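Local coordinates for carboxysome shell vertex protein CcmL (Gloeobacter violaceus, PDB 4JW0), which probably forms, as a homopentamer, the vertices of the carboxysome, the polyhedral body in which RuBisCO is sequestered, at residues P17-V22 against K71-A76; L25-I30 against E53-S58; V47-D52 against I79-T84. One frame throughout, in Å; residues are numbered along the deposited sequence.

Interaction 1 of 3, residues P17-V22 against K71-A76; sequences PSMVGV and KRPVDA
The carbonyl oxygen S18 O is gripped from across the contact by a single weak hydrogen bond, donated by R72 NE over 3.0 Å. The N-H is bent well off line, at 130°. The oxygen lies near the guanidinium plane, at its edge, while R72 CG and CD run past it on the way out. R72 gets there with CG anti to its carbonyl carbon and a chain extended from CG to NE, so the arm reaches across to the carbonyl end of S18 and on to V22. One face of the guanidinium meets V22 CG2, a methyl 3.7 Å from R72 CZ and displaced toward the rim. S69 OG takes a second weak bond, from NH1, on the same arm.

Beside P73, the S18 hydroxyl occupies the crowded position between its backbone N and carbonyl carbon (chi1 57°), which puts OG 3.1 Å from P73 CD. M19 bends at chi2 and chi3, bringing M19 SD to the P73 ring, tip to tip, 3.7 Å from P73 CD and 4.0 Å from R72 CB. The M19 and V74 side chains cross obliquely. Both backbones are turned sharply here. M19-V22 is a type II turn with G21 at the position of positive phi (97°), and P73 centres an inverse gamma turn closed by a weak V74 N to R72 O bond.

The contact joins the loop between strands 2-11 and 24-30 to the loop that leads into strand 76-81, at a pentamer interface: M19 also packs on I79 of a neighbouring subunit, and D75 OD1 accepts a bond from M1 N of that subunit. With a single weak hydrogen bond between the loops, cohesion probably owes more to M19 against P73 and V22 against the R72 guanidinium.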
loop_
_atom_site.group_PDB
_atom_site.type_symbol
_atom_site.label_atom_id
_atom_site.label_comp_id
_atom_site.label_asym_id
_atom_site.label_seq_id
_atom_site.Cartn_x
_atom_site.Cartn_y
_atom_site.Cartn_z
ATOM N N PRO A 17 -4.744 21.867 -10.035
ATOM C CA PRO A 17 -6.095 22.405 -10.253
ATOM C C PRO A 17 -7.224 21.402 -10.006
ATOM O O PRO A 17 -8.318 21.806 -9.613
ATOM C CB PRO A 17 -6.073 22.844 -11.727
ATOM C CG PRO A 17 -4.874 22.181 -12.329
ATOM C CD PRO A 17 -3.886 22.047 -11.218
ATOM N N SER A 18 -6.968 20.119 -10.232
ATOM C CA SER A 18 -7.982 19.097 -10.011
ATOM C C SER A 18 -8.383 18.984 -8.542
ATOM O O SER A 18 -9.405 18.377 -8.221
ATOM C CB SER A 18 -7.484 17.742 -10.505
ATOM O OG SER A 18 -6.268 17.383 -9.872
ATOM N N MET A 19 -7.585 19.565 -7.653
ATOM C CA MET A 19 -7.843 19.459 -6.214
ATOM C C MET A 19 -8.630 20.635 -5.637
ATOM O O MET A 19 -8.903 20.677 -4.437
ATOM C CB MET A 19 -6.522 19.300 -5.464
ATOM C CG MET A 19 -5.790 18.001 -5.781
ATOM S SD MET A 19 -6.782 16.539 -5.424
ATOM C CE MET A 19 -7.077 16.804 -3.675
ATOM N N VAL A 20 -9.006 21.588 -6.482
ATOM C CA VAL A 20 -9.800 22.717 -6.017
ATOM C C VAL A 20 -11.139 22.233 -5.469
ATOM O O VAL A 20 -11.799 21.395 -6.078
ATOM C CB VAL A 20 -10.045 23.739 -7.141
ATOM C CG1 VAL A 20 -11.070 24.775 -6.705
ATOM C CG2 VAL A 20 -8.740 24.403 -7.536
ATOM N N GLY A 21 -11.523 22.760 -4.310
ATOM C CA GLY A 21 -12.797 22.428 -3.699
ATOM C C GLY A 21 -12.693 21.352 -2.633
ATOM O O GLY A 21 -13.624 21.144 -1.850
ATOM N N VAL A 22 -11.562 20.662 -2.601
ATOM C CA VAL A 22 -11.386 19.538 -1.693
ATOM C C VAL A 22 -10.961 20.015 -0.309
ATOM O O VAL A 22 -10.005 20.769 -0.174
ATOM C CB VAL A 22 -10.332 18.564 -2.234
ATOM C CG1 VAL A 22 -10.168 17.381 -1.295
ATOM C CG2 VAL A 22 -10.713 18.100 -3.631
ATOM N N LYS A 71 -10.797 11.525 -11.280
ATOM C CA LYS A 71 -9.491 11.838 -11.851
ATOM C C LYS A 71 -8.677 12.765 -10.954
ATOM O O LYS A 71 -7.790 13.471 -11.427
ATOM C CB LYS A 71 -9.652 12.460 -13.243
ATOM C CG LYS A 71 -10.016 11.464 -14.335
ATOM C CD LYS A 71 -9.905 12.099 -15.719
ATOM C CE LYS A 71 -9.704 11.054 -16.807
ATOM N NZ LYS A 71 -9.562 11.669 -18.159
ATOM N N ARG A 72 -8.975 12.760 -9.657
ATOM C CA ARG A 72 -8.206 13.540 -8.696
ATOM C C ARG A 72 -7.062 12.723 -8.113
ATOM O O ARG A 72 -7.224 11.538 -7.832
ATOM C CB ARG A 72 -9.091 14.012 -7.552
ATOM C CG ARG A 72 -10.001 15.164 -7.906
ATOM C CD ARG A 72 -10.676 15.703 -6.661
ATOM N NE ARG A 72 -11.639 16.749 -6.991
ATOM C CZ ARG A 72 -12.815 16.910 -6.394
ATOM N NH1 ARG A 72 -13.201 16.099 -5.417
ATOM N NH2 ARG A 72 -13.615 17.896 -6.773
ATOM N N PRO A 73 -5.900 13.360 -7.920
ATOM C CA PRO A 73 -4.747 12.660 -7.338
ATOM C C PRO A 73 -4.850 12.546 -5.817
ATOM O O PRO A 73 -3.960 12.994 -5.087
ATOM C CB PRO A 73 -3.561 13.537 -7.751
ATOM C CG PRO A 73 -4.143 14.904 -7.914
ATOM C CD PRO A 73 -5.549 14.709 -8.402
ATOM N N VAL A 74 -5.936 11.932 -5.354
ATOM C CA VAL A 74 -6.183 11.756 -3.925
ATOM C C VAL A 74 -6.084 10.283 -3.547
ATOM O O VAL A 74 -6.540 9.411 -4.289
ATOM C CB VAL A 74 -7.577 12.278 -3.513
ATOM C CG1 VAL A 74 -7.609 13.782 -3.579
ATOM C CG2 VAL A 74 -8.670 11.675 -4.393
ATOM N N ASP A 75 -5.506 10.011 -2.380
ATOM C CA ASP A 75 -5.240 8.636 -1.967
ATOM C C ASP A 75 -5.762 8.326 -0.562
ATOM O O ASP A 75 -5.413 7.299 0.023
ATOM C CB ASP A 75 -3.740 8.352 -2.033
ATOM C CG ASP A 75 -2.965 9.100 -0.966
ATOM O OD1 ASP A 75 -3.539 10.044 -0.382
ATOM O OD2 ASP A 75 -1.796 8.738 -0.697
ATOM N N ALA A 76 -6.585 9.218 -0.020
ATOM C CA ALA A 76 -7.220 8.979 1.270
ATOM C C ALA A 76 -8.528 9.742 1.326
ATOM O O ALA A 76 -8.605 10.905 0.925
ATOM C CB ALA A 76 -6.311 9.387 2.404
#

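Interaction 2 of 3, residues L25-I30 against E53-S58; sequences LLLQLI and EWVLFS
The interior of the OB-fold barrel is where strands 25-30 and 54-58 meet, crossing almost perpendicularly at 93° with their axes 8.8 Å apart. L27 and F57 carry the middle. L27 CD1 lies over one face of the phenyl ring, 4.1 Å from the centroid of F57 and 29° off the normal, a CH-pi contact in which the two side chains slide past each other in opposite directions. F57 CG takes the crowded position between its backbone N and carbonyl carbon (chi1 72°), which raises the ring from its strand toward strand 25-30. L29 reaches the same ring at its edge: although its CB sets off away from strand 54-58, the chain returns, bringing L29 CD1 to 3.7 Å from F57 CZ, in the ring plane. The ring is thus touched on a face and on its rim by two leucines of one strand. Replacing F57 by an alanine would remove both these contacts and would probably leave L27 and L29 poorly packed in the barrel centre.

In the strand order of this barrel, 2-11 stands between 24-30 and 54-59, so the two strands share no backbone pairing here and meet through side chains as the sheet curls round. V55 adds to the same layer, its CG2 3.9 Å from L27 CD1, the two side chains crossing at about a right angle. At the far end of strand 25-30, I30 CG2, anti to its backbone N, sits over the six-membered ring of W54, 3.8 Å from W54 CH2, in a second CH-pi contact. The indole also stacks with Y93. I30 O accepts a hydrogen bond from Y40 OH of a neighbouring subunit, so this end of the strand lies against the pentamer interface.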
loop_
_atom_site.group_PDB
_atom_site.type_symbol
_atom_site.label_atom_id
_atom_site.label_comp_id
_atom_site.label_asym_id
_atom_site.label_seq_id
_atom_site.Cartn_x
_atom_site.Cartn_y
_atom_site.Cartn_z
ATOM N N LEU A 25 -8.634 17.001 5.763
ATOM C CA LEU A 25 -8.644 16.819 7.211
ATOM C C LEU A 25 -7.416 16.061 7.678
ATOM O O LEU A 25 -7.050 15.047 7.101
ATOM C CB LEU A 25 -9.885 16.046 7.664
ATOM C CG LEU A 25 -11.236 16.748 7.612
ATOM C CD1 LEU A 25 -12.298 15.836 8.207
ATOM C CD2 LEU A 25 -11.193 18.078 8.337
ATOM N N LEU A 26 -6.793 16.560 8.737
ATOM C CA LEU A 26 -5.732 15.838 9.411
ATOM C C LEU A 26 -6.353 14.830 10.369
ATOM O O LEU A 26 -7.059 15.200 11.305
ATOM C CB LEU A 26 -4.837 16.811 10.176
ATOM C CG LEU A 26 -3.782 16.185 11.081
ATOM C CD1 LEU A 26 -2.719 15.509 10.240
ATOM C CD2 LEU A 26 -3.177 17.239 11.989
ATOM N N LEU A 27 -6.090 13.552 10.121
ATOM C CA LEU A 27 -6.632 12.471 10.932
ATOM C C LEU A 27 -5.532 11.807 11.736
ATOM O O LEU A 27 -4.472 11.482 11.201
ATOM C CB LEU A 27 -7.284 11.402 10.047
ATOM C CG LEU A 27 -8.366 11.818 9.049
ATOM C CD1 LEU A 27 -8.889 10.589 8.332
ATOM C CD2 LEU A 27 -9.499 12.551 9.749
ATOM N N GLN A 28 -5.792 11.588 13.019
ATOM C CA GLN A 28 -4.898 10.792 13.846
ATOM C C GLN A 28 -5.406 9.361 13.927
ATOM O O GLN A 28 -6.575 9.128 14.221
ATOM C CB GLN A 28 -4.796 11.379 15.254
ATOM C CG GLN A 28 -3.931 10.557 16.182
ATOM C CD GLN A 28 -3.734 11.218 17.536
ATOM O OE1 GLN A 28 -4.562 12.009 17.983
ATOM N NE2 GLN A 28 -2.633 10.894 18.190
ATOM N N LEU A 29 -4.526 8.401 13.669
ATOM C CA LEU A 29 -4.921 7.001 13.721
ATOM C C LEU A 29 -5.312 6.597 15.133
ATOM O O LEU A 29 -4.720 7.049 16.122
ATOM C CB LEU A 29 -3.800 6.093 13.216
ATOM C CG LEU A 29 -3.696 5.868 11.702
ATOM C CD1 LEU A 29 -4.806 4.952 11.228
ATOM C CD2 LEU A 29 -3.727 7.186 10.945
ATOM N N ILE A 30 -6.328 5.749 15.206
ATOM C CA ILE A 30 -6.793 5.178 16.457
ATOM C C ILE A 30 -6.440 3.696 16.446
ATOM O O ILE A 30 -6.565 3.033 15.410
ATOM C CB ILE A 30 -8.313 5.346 16.603
ATOM C CG1 ILE A 30 -8.674 6.825 16.758
ATOM C CG2 ILE A 30 -8.841 4.528 17.775
ATOM C CD1 ILE A 30 -8.088 7.475 17.988
ATOM N N GLU A 53 -14.172 14.050 16.150
ATOM C CA GLU A 53 -15.045 12.978 15.698
ATOM C C GLU A 53 -14.222 11.795 15.203
ATOM O O GLU A 53 -13.126 11.971 14.679
ATOM C CB GLU A 53 -15.978 13.479 14.599
ATOM C CG GLU A 53 -17.040 14.444 15.099
ATOM C CD GLU A 53 -18.158 14.658 14.098
ATOM O OE1 GLU A 53 -17.898 15.212 13.017
ATOM O OE2 GLU A 53 -19.304 14.274 14.396
ATOM N N TRP A 54 -14.742 10.587 15.399
ATOM C CA TRP A 54 -14.111 9.394 14.859
ATOM C C TRP A 54 -14.649 9.156 13.463
ATOM O O TRP A 54 -15.850 9.268 13.231
ATOM C CB TRP A 54 -14.399 8.169 15.725
ATOM C CG TRP A 54 -13.548 8.056 16.952
ATOM C CD1 TRP A 54 -12.921 9.068 17.615
ATOM C CD2 TRP A 54 -13.228 6.853 17.658
ATOM N NE1 TRP A 54 -12.232 8.565 18.697
ATOM C CE2 TRP A 54 -12.408 7.209 18.745
ATOM C CE3 TRP A 54 -13.560 5.509 17.480
ATOM C CZ2 TRP A 54 -11.915 6.272 19.646
ATOM C CZ3 TRP A 54 -13.070 4.580 18.377
ATOM C CH2 TRP A 54 -12.256 4.966 19.446
ATOM N N VAL A 55 -13.763 8.828 12.531
ATOM C CA VAL A 55 -14.186 8.525 11.175
ATOM C C VAL A 55 -13.586 7.213 10.694
ATOM O O VAL A 55 -12.549 6.761 11.192
ATOM C CB VAL A 55 -13.771 9.640 10.189
ATOM C CG1 VAL A 55 -14.372 10.965 10.600
ATOM C CG2 VAL A 55 -12.250 9.738 10.099
ATOM N N LEU A 56 -14.256 6.595 9.728
ATOM C CA LEU A 56 -13.647 5.542 8.936
ATOM C C LEU A 56 -13.052 6.198 7.708
ATOM O O LEU A 56 -13.678 7.083 7.110
ATOM C CB LEU A 56 -14.681 4.517 8.484
ATOM C CG LEU A 56 -15.197 3.493 9.488
ATOM C CD1 LEU A 56 -16.289 2.663 8.811
ATOM C CD2 LEU A 56 -14.081 2.597 10.015
ATOM N N PHE A 57 -11.849 5.783 7.327
ATOM C CA PHE A 57 -11.255 6.298 6.106
ATOM C C PHE A 57 -10.580 5.192 5.318
ATOM O O PHE A 57 -10.134 4.187 5.879
ATOM C CB PHE A 57 -10.291 7.460 6.386
ATOM C CG PHE A 57 -8.999 7.056 7.044
ATOM C CD1 PHE A 57 -8.927 6.899 8.419
ATOM C CD2 PHE A 57 -7.846 6.873 6.288
ATOM C CE1 PHE A 57 -7.736 6.543 9.034
ATOM C CE2 PHE A 57 -6.650 6.516 6.897
ATOM C CZ PHE A 57 -6.597 6.349 8.272
ATOM N N SER A 58 -10.552 5.385 4.005
ATOM C CA SER A 58 -9.954 4.435 3.086
ATOM C C SER A 58 -8.759 5.068 2.420
ATOM O O SER A 58 -8.676 6.297 2.321
ATOM C CB SER A 58 -10.961 4.023 2.019
ATOM O OG SER A 58 -12.017 3.291 2.598
#

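Interaction 3 of 3, residues V47-D52 against I79-T84; sequences VGAGLD and IGIIDT
I81 forms the tight part of this contact, standing from strand 79-81 toward the loop 47-52, with V47, G48 and A49 arrayed around the end of its side chain. I81 CG1 is anti to the carbonyl carbon and the chain is extended (chi2 163°), so the terminal methyl is carried to the loop. I81 CD1 lies 3.6 Å from the carbonyl oxygen of G48 and 4.0 Å from V47 CG1, while I81 CG1 lies 4.0 Å from A49 CB. V47 lies along the strand, CG1 at I81 and CG2 3.9 Å from I79 C, against the peptide that joins I79 to G80. Those two residues form a classic beta bulge, both facing L56.

Packing is looser at the loop's outer turn, where G48 is exposed; V47, though packed on I81, is partly exposed. G48 has a phi of 101°, where a CB would jam against the carbonyl oxygen of V47. The turn is held by D45, whose carboxylate takes the backbone N-H groups of V47, G48 and A49.

Along the edge not paired with strand 54-59, G80, I81 and T84 pair antiparallel with a strand of a neighbouring subunit. Between loop and strand only apolar groups and backbone atoms meet, with neither hydrogen bond nor salt bridge, so their fit probably depends on shape and dispersion, with the loop's own form set by D45.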
loop_
_atom_site.group_PDB
_atom_site.type_symbol
_atom_site.label_atom_id
_atom_site.label_comp_id
_atom_site.label_asym_id
_atom_site.label_seq_id
_atom_site.Cartn_x
_atom_site.Cartn_y
_atom_site.Cartn_z
ATOM N N VAL A 47 -17.730 14.210 3.591
ATOM C CA VAL A 47 -18.773 13.834 4.538
ATOM C C VAL A 47 -19.118 15.012 5.449
ATOM O O VAL A 47 -20.291 15.309 5.686
ATOM C CB VAL A 47 -18.347 12.632 5.389
ATOM C CG1 VAL A 47 -19.402 12.322 6.443
ATOM C CG2 VAL A 47 -18.118 11.418 4.499
ATOM N N GLY A 48 -18.089 15.686 5.949
ATOM C CA GLY A 48 -18.276 16.830 6.825
ATOM C C GLY A 48 -18.066 16.455 8.278
ATOM O O GLY A 48 -19.002 16.472 9.072
ATOM N N ALA A 49 -16.828 16.117 8.628
ATOM C CA ALA A 49 -16.506 15.684 9.980
ATOM C C ALA A 49 -15.848 16.805 10.771
ATOM O O ALA A 49 -15.001 17.533 10.255
ATOM C CB ALA A 49 -15.595 14.464 9.942
ATOM N N GLY A 50 -16.244 16.928 12.033
ATOM C CA GLY A 50 -15.722 17.960 12.908
ATOM C C GLY A 50 -14.638 17.470 13.849
ATOM O O GLY A 50 -14.393 16.270 13.993
ATOM N N LEU A 51 -13.980 18.421 14.496
ATOM C CA LEU A 51 -12.911 18.126 15.437
ATOM C C LEU A 51 -13.282 17.033 16.435
ATOM O O LEU A 51 -14.372 17.045 17.000
ATOM C CB LEU A 51 -12.550 19.397 16.201
ATOM C CG LEU A 51 -11.130 19.490 16.741
ATOM C CD1 LEU A 51 -10.164 19.858 15.619
ATOM C CD2 LEU A 51 -11.080 20.504 17.879
ATOM N N ASP A 52 -12.354 16.098 16.635
ATOM C CA ASP A 52 -12.466 15.013 17.616
ATOM C C ASP A 52 -13.458 13.902 17.258
ATOM O O ASP A 52 -13.559 12.901 17.969
ATOM C CB ASP A 52 -12.766 15.563 19.016
ATOM C CG ASP A 52 -11.557 16.239 19.649
ATOM O OD1 ASP A 52 -10.417 15.888 19.280
ATOM O OD2 ASP A 52 -11.745 17.119 20.515
ATOM N N ILE A 79 -14.910 8.238 4.680
ATOM C CA ILE A 79 -16.106 7.608 4.135
ATOM C C ILE A 79 -17.280 7.629 5.104
ATOM O O ILE A 79 -18.421 7.446 4.687
ATOM C CB ILE A 79 -15.830 6.177 3.654
ATOM C CG1 ILE A 79 -15.526 5.252 4.829
ATOM C CG2 ILE A 79 -14.689 6.183 2.641
ATOM C CD1 ILE A 79 -15.340 3.809 4.426
ATOM N N GLY A 80 -17.014 7.856 6.387
ATOM C CA GLY A 80 -18.092 7.936 7.354
ATOM C C GLY A 80 -17.693 8.428 8.722
ATOM O O GLY A 80 -16.582 8.190 9.181
ATOM N N ILE A 81 -18.620 9.121 9.376
ATOM C CA ILE A 81 -18.477 9.445 10.784
ATOM C C ILE A 81 -18.987 8.260 11.596
ATOM O O ILE A 81 -20.085 7.751 11.360
ATOM C CB ILE A 81 -19.257 10.719 11.148
ATOM C CG1 ILE A 81 -18.661 11.916 10.411
ATOM C CG2 ILE A 81 -19.235 10.944 12.663
ATOM C CD1 ILE A 81 -19.577 13.137 10.352
ATOM N N ILE A 82 -18.178 7.806 12.541
ATOM C CA ILE A 82 -18.516 6.627 13.318
ATOM C C ILE A 82 -19.436 6.987 14.479
ATOM O O ILE A 82 -19.157 7.915 15.234
ATOM C CB ILE A 82 -17.248 5.947 13.855
ATOM C CG1 ILE A 82 -16.481 5.287 12.705
ATOM C CG2 ILE A 82 -17.600 4.913 14.910
ATOM C CD1 ILE A 82 -15.083 4.857 13.068
ATOM N N ASP A 83 -20.530 6.241 14.607
ATOM C CA ASP A 83 -21.459 6.400 15.716
ATOM C C ASP A 83 -21.084 5.459 16.854
ATOM O O ASP A 83 -21.020 5.863 18.015
ATOM C CB ASP A 83 -22.892 6.113 15.261
ATOM C CG ASP A 83 -23.406 7.138 14.274
ATOM O OD1 ASP A 83 -22.999 8.317 14.371
ATOM O OD2 ASP A 83 -24.213 6.768 13.396
ATOM N N THR A 84 -20.830 4.199 16.517
ATOM C CA THR A 84 -20.454 3.208 17.519
ATOM C C THR A 84 -19.399 2.240 17.007
ATOM O O THR A 84 -19.358 1.910 15.824
ATOM C CB THR A 84 -21.668 2.350 17.945
ATOM O OG1 THR A 84 -22.272 1.774 16.784
ATOM C CG2 THR A 84 -22.700 3.184 18.681
#

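Interactions 2 and 3 are close, their centres about 8 Å apart, and adjacent strands of the barrel tie them together: W54 O lies 2.8 Å from I82 N and L56 N lies 2.9 Å from G80 O, both probable hydrogen bonds. Interaction 1 stands apart, its centre about 18 Å from that of interaction 2 and about 20 Å from that of interaction 3; A76 CB reaches S58 O at 3.9 Å. The pentamer brings interaction 1 up against interaction 3 of a neighbouring subunit: P73 packs on I79 there, and P73 O accepts a hydrogen bond from S58 OG of that subunit. The loops of 17-22 and 71-76 thus meet the next barrel of the pentamer.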